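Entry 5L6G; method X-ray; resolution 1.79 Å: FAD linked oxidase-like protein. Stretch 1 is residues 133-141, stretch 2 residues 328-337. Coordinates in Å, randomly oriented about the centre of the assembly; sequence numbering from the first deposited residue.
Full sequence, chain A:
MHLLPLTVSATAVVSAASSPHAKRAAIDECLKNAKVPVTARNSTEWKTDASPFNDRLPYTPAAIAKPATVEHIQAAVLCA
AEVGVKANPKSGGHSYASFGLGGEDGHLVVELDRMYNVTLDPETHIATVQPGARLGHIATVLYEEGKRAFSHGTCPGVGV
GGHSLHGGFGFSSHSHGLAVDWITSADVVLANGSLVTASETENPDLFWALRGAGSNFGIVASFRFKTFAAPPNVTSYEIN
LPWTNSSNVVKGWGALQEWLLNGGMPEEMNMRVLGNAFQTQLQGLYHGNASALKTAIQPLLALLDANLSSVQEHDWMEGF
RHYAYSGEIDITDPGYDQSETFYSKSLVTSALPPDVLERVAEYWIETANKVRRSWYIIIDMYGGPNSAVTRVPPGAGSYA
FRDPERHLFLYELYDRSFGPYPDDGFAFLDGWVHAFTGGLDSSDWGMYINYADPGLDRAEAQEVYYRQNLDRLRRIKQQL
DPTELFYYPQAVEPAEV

Stretch 1, residues 133-141: ARLGHIATV
Stretch 2 328-337: EIDITDPGYD

Stretch 1 enters as a loop at Ala133, passes through Arg134 at the N-cap position and becomes helical from Leu135 onward. Successive i to i+4 bonds begin with Ile138 N to Arg134 O (3.0 Å). Stretch 2 has no regular helix or strand; Glu328, Ile331, Asp333 and Tyr336 have extended backbone angles, while the others bend it. Its early part (Ile329, Asp330) meets Gly136, His137 and Thr140; its later part leads back to Arg134, which Tyr336 meets. CA atoms of Gly136 and Ile329 lie 4.9 Å apart, those of His137 and Asp330 4.2 Å. The stretches bury 430 Å², both sides summed.

Glu328 (phi/psi -81/130) is exposed and makes no contact. At Ile329 (-103/-56; chi1 m, chi2 m) the backbone comes close to the helix: Ile329 O lies 3.1 Å from Gly136 CA in a CA-H...O contact. Glycine suits this place because an ideal CB would sit 1.8 Å from Ile329 O, a clash. Ile329 CG2 packs 3.8 Å from Thr140 OG1. That threonine, chi1 m, donates to Gly136 O (OG1 to O, 2.7 Å), satisfying the hydroxyl of this buried residue within its own helix.

Asp330 (-84/74) sets CA-to-CB sideways, but chi1 t and chi2 9° bring its carboxylate nearer. Asp330 OD1 accepts a hydrogen bond from His137 ND1 at 2.6 Å (157° at the hydrogen), lying near the imidazole plane, where the ring nitrogen can donate. His137 takes chi1 t and chi2 57°.

Ile331 (-91/120; chi1 m, chi2 t) is buried, its CG2 4.0 Å from Arg134 CD, so aliphatic surface meets the arginine's methylene part. Water 1 donates to Ile331 O (2.8 Å) and accepts from Arg134 N (2.9 Å). Water 3 accepts from His137 N at 2.7 Å.

Thr332 (-132/-4; chi1 p) places CG2 over one face of the His137 ring, 3.5 Å from its centroid and 16° off the normal, a CH-pi contact.

Asp333 (-69/126) opens a type I turn, closed by Tyr336 N to Asp333 O (3.0 Å). Proline's restricted phi suits the second position (Pro334, -63/-18). At Gly335 (-70/-8), an ideal CB would be crowded by Asp333 OD1 at 3.0 Å; that OD1 accepts from Gly335 N (2.6 Å). Water 2 joins Asp333 O (2.8 Å) to Arg134 NE (2.9 Å).

Tyr336 (-37/126; chi1 t, chi2 85°) points toward stretch 1. Arg134, m, t, t with chi4 -88°, lays its guanidinium over the phenol face: CZ is 4.0 Å from the Tyr336 ring centroid, a cation-pi contact. Asp337 (-152/29) points away.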

# COMPACT_ATOMS: atom_id res chain seq x y z
N ALA A 133 -5.54 9.29 -9.85
CA ALA A 133 -6.07 10.02 -8.70
C ALA A 133 -5.32 9.59 -7.43
O ALA A 133 -5.11 8.40 -7.19
CB ALA A 133 -7.58 9.82 -8.54
N ARG A 134 -4.94 10.58 -6.63
CA ARG A 134 -4.27 10.33 -5.39
C ARG A 134 -5.28 10.35 -4.27
O ARG A 134 -6.38 10.92 -4.42
CB ARG A 134 -3.17 11.37 -5.17
CG ARG A 134 -2.11 11.34 -6.25
CD ARG A 134 -1.23 12.56 -6.14
NE ARG A 134 -0.32 12.69 -7.27
CZ ARG A 134 0.89 12.15 -7.36
NH1 ARG A 134 1.40 11.43 -6.36
NH2 ARG A 134 1.62 12.36 -8.44
N LEU A 135 -4.91 9.71 -3.16
CA LEU A 135 -5.86 9.41 -2.10
C LEU A 135 -6.48 10.66 -1.51
O LEU A 135 -7.66 10.65 -1.21
CB LEU A 135 -5.20 8.58 -1.00
CG LEU A 135 -4.62 7.23 -1.44
CD1 LEU A 135 -4.08 6.48 -0.21
CD2 LEU A 135 -5.67 6.40 -2.18
N GLY A 136 -5.69 11.73 -1.34
CA GLY A 136 -6.19 12.96 -0.76
C GLY A 136 -7.26 13.62 -1.62
O GLY A 136 -8.26 14.14 -1.12
N HIS A 137 -7.06 13.57 -2.92
CA HIS A 137 -8.03 14.09 -3.88
C HIS A 137 -9.31 13.26 -3.86
O HIS A 137 -10.41 13.82 -3.86
CB HIS A 137 -7.44 14.09 -5.28
CG HIS A 137 -8.38 14.56 -6.34
ND1 HIS A 137 -8.99 15.80 -6.30
CD2 HIS A 137 -8.82 13.96 -7.46
CE1 HIS A 137 -9.75 15.95 -7.37
NE2 HIS A 137 -9.66 14.85 -8.10
N ILE A 138 -9.16 11.94 -3.85
CA ILE A 138 -10.31 11.04 -3.84
C ILE A 138 -11.13 11.30 -2.58
O ILE A 138 -12.35 11.54 -2.66
CB ILE A 138 -9.87 9.58 -3.89
CG1 ILE A 138 -9.16 9.28 -5.20
CG2 ILE A 138 -11.07 8.66 -3.70
CD1 ILE A 138 -8.37 8.00 -5.23
N ALA A 139 -10.46 11.29 -1.44
CA ALA A 139 -11.12 11.49 -0.17
C ALA A 139 -11.85 12.83 -0.14
O ALA A 139 -12.98 12.93 0.35
CB ALA A 139 -10.11 11.40 0.96
N THR A 140 -11.22 13.87 -0.67
CA THR A 140 -11.82 15.20 -0.68
C THR A 140 -13.09 15.25 -1.52
O THR A 140 -14.15 15.73 -1.07
CB THR A 140 -10.81 16.24 -1.21
OG1 THR A 140 -9.67 16.26 -0.33
CG2 THR A 140 -11.43 17.63 -1.33
N VAL A 141 -12.98 14.73 -2.73
CA VAL A 141 -14.12 14.74 -3.63
C VAL A 141 -15.28 13.95 -3.05
O VAL A 141 -16.42 14.44 -3.04
CB VAL A 141 -13.77 14.21 -5.03
CG1 VAL A 141 -15.04 14.13 -5.88
CG2 VAL A 141 -12.76 15.13 -5.71
N GLU A 328 -0.54 19.72 1.99
CA GLU A 328 -1.53 19.57 0.93
C GLU A 328 -2.30 18.25 1.07
O GLU A 328 -1.70 17.17 1.21
CB GLU A 328 -0.87 19.64 -0.45
CG GLU A 328 -1.05 20.95 -1.19
CD GLU A 328 -2.35 21.00 -1.99
OE1 GLU A 328 -3.43 21.14 -1.36
OE2 GLU A 328 -2.30 20.92 -3.24
N ILE A 329 -3.63 18.35 1.03
CA ILE A 329 -4.50 17.17 1.05
C ILE A 329 -5.04 16.86 -0.34
O ILE A 329 -4.88 15.75 -0.83
CB ILE A 329 -5.67 17.41 2.01
CG1 ILE A 329 -5.13 17.68 3.42
CG2 ILE A 329 -6.63 16.23 2.02
CD1 ILE A 329 -4.45 16.50 4.06
N ASP A 330 -5.70 17.84 -0.96
CA ASP A 330 -6.34 17.64 -2.27
C ASP A 330 -5.30 17.84 -3.37
O ASP A 330 -5.29 18.85 -4.06
CB ASP A 330 -7.52 18.60 -2.42
CG ASP A 330 -8.34 18.33 -3.68
OD1 ASP A 330 -8.11 17.30 -4.36
OD2 ASP A 330 -9.19 19.16 -4.01
N ILE A 331 -4.42 16.86 -3.52
CA ILE A 331 -3.29 16.96 -4.44
C ILE A 331 -3.65 16.41 -5.81
O ILE A 331 -3.99 15.24 -5.95
CB ILE A 331 -2.08 16.17 -3.93
CG1 ILE A 331 -1.68 16.62 -2.53
CG2 ILE A 331 -0.91 16.32 -4.90
CD1 ILE A 331 -0.74 15.66 -1.82
N THR A 332 -3.56 17.28 -6.82
CA THR A 332 -3.69 16.88 -8.22
C THR A 332 -2.58 17.45 -9.12
O THR A 332 -2.54 17.13 -10.30
CB THR A 332 -5.04 17.37 -8.79
OG1 THR A 332 -5.10 18.80 -8.71
CG2 THR A 332 -6.20 16.77 -8.02
N ASP A 333 -1.70 18.27 -8.57
CA ASP A 333 -0.70 18.99 -9.36
C ASP A 333 0.32 18.00 -9.92
O ASP A 333 0.93 17.26 -9.15
CB ASP A 333 0.01 20.04 -8.49
CG ASP A 333 0.89 21.02 -9.29
OD1 ASP A 333 1.50 20.62 -10.30
OD2 ASP A 333 1.00 22.19 -8.87
N PRO A 334 0.52 18.01 -11.26
CA PRO A 334 1.56 17.16 -11.85
C PRO A 334 3.00 17.50 -11.38
O PRO A 334 3.90 16.68 -11.52
CB PRO A 334 1.40 17.41 -13.36
CG PRO A 334 0.73 18.74 -13.47
CD PRO A 334 -0.18 18.82 -12.28
N GLY A 335 3.20 18.69 -10.82
CA GLY A 335 4.48 19.06 -10.21
C GLY A 335 4.82 18.32 -8.92
O GLY A 335 5.93 18.46 -8.39
N TYR A 336 3.86 17.56 -8.38
CA TYR A 336 4.09 16.73 -7.21
C TYR A 336 5.49 16.12 -7.23
O TYR A 336 5.89 15.49 -8.22
CB TYR A 336 3.06 15.60 -7.15
CG TYR A 336 3.18 14.75 -5.91
CD1 TYR A 336 2.55 15.14 -4.74
CD2 TYR A 336 3.92 13.57 -5.91
CE1 TYR A 336 2.65 14.37 -3.59
CE2 TYR A 336 4.03 12.79 -4.77
CZ TYR A 336 3.39 13.19 -3.62
OH TYR A 336 3.47 12.45 -2.48
N ASP A 337 6.23 16.33 -6.15
CA ASP A 337 7.62 15.89 -6.09
C ASP A 337 8.12 15.58 -4.68
O ASP A 337 9.31 15.71 -4.40
CB ASP A 337 8.53 16.94 -6.76
CG ASP A 337 8.56 18.26 -6.00
OD1 ASP A 337 8.06 18.33 -4.86
OD2 ASP A 337 9.10 19.25 -6.55
O HOH W 1 -5.10 13.35 -7.63
O HOH W 2 -0.20 14.70 -9.41
O HOH W 3 -4.41 13.70 -3.22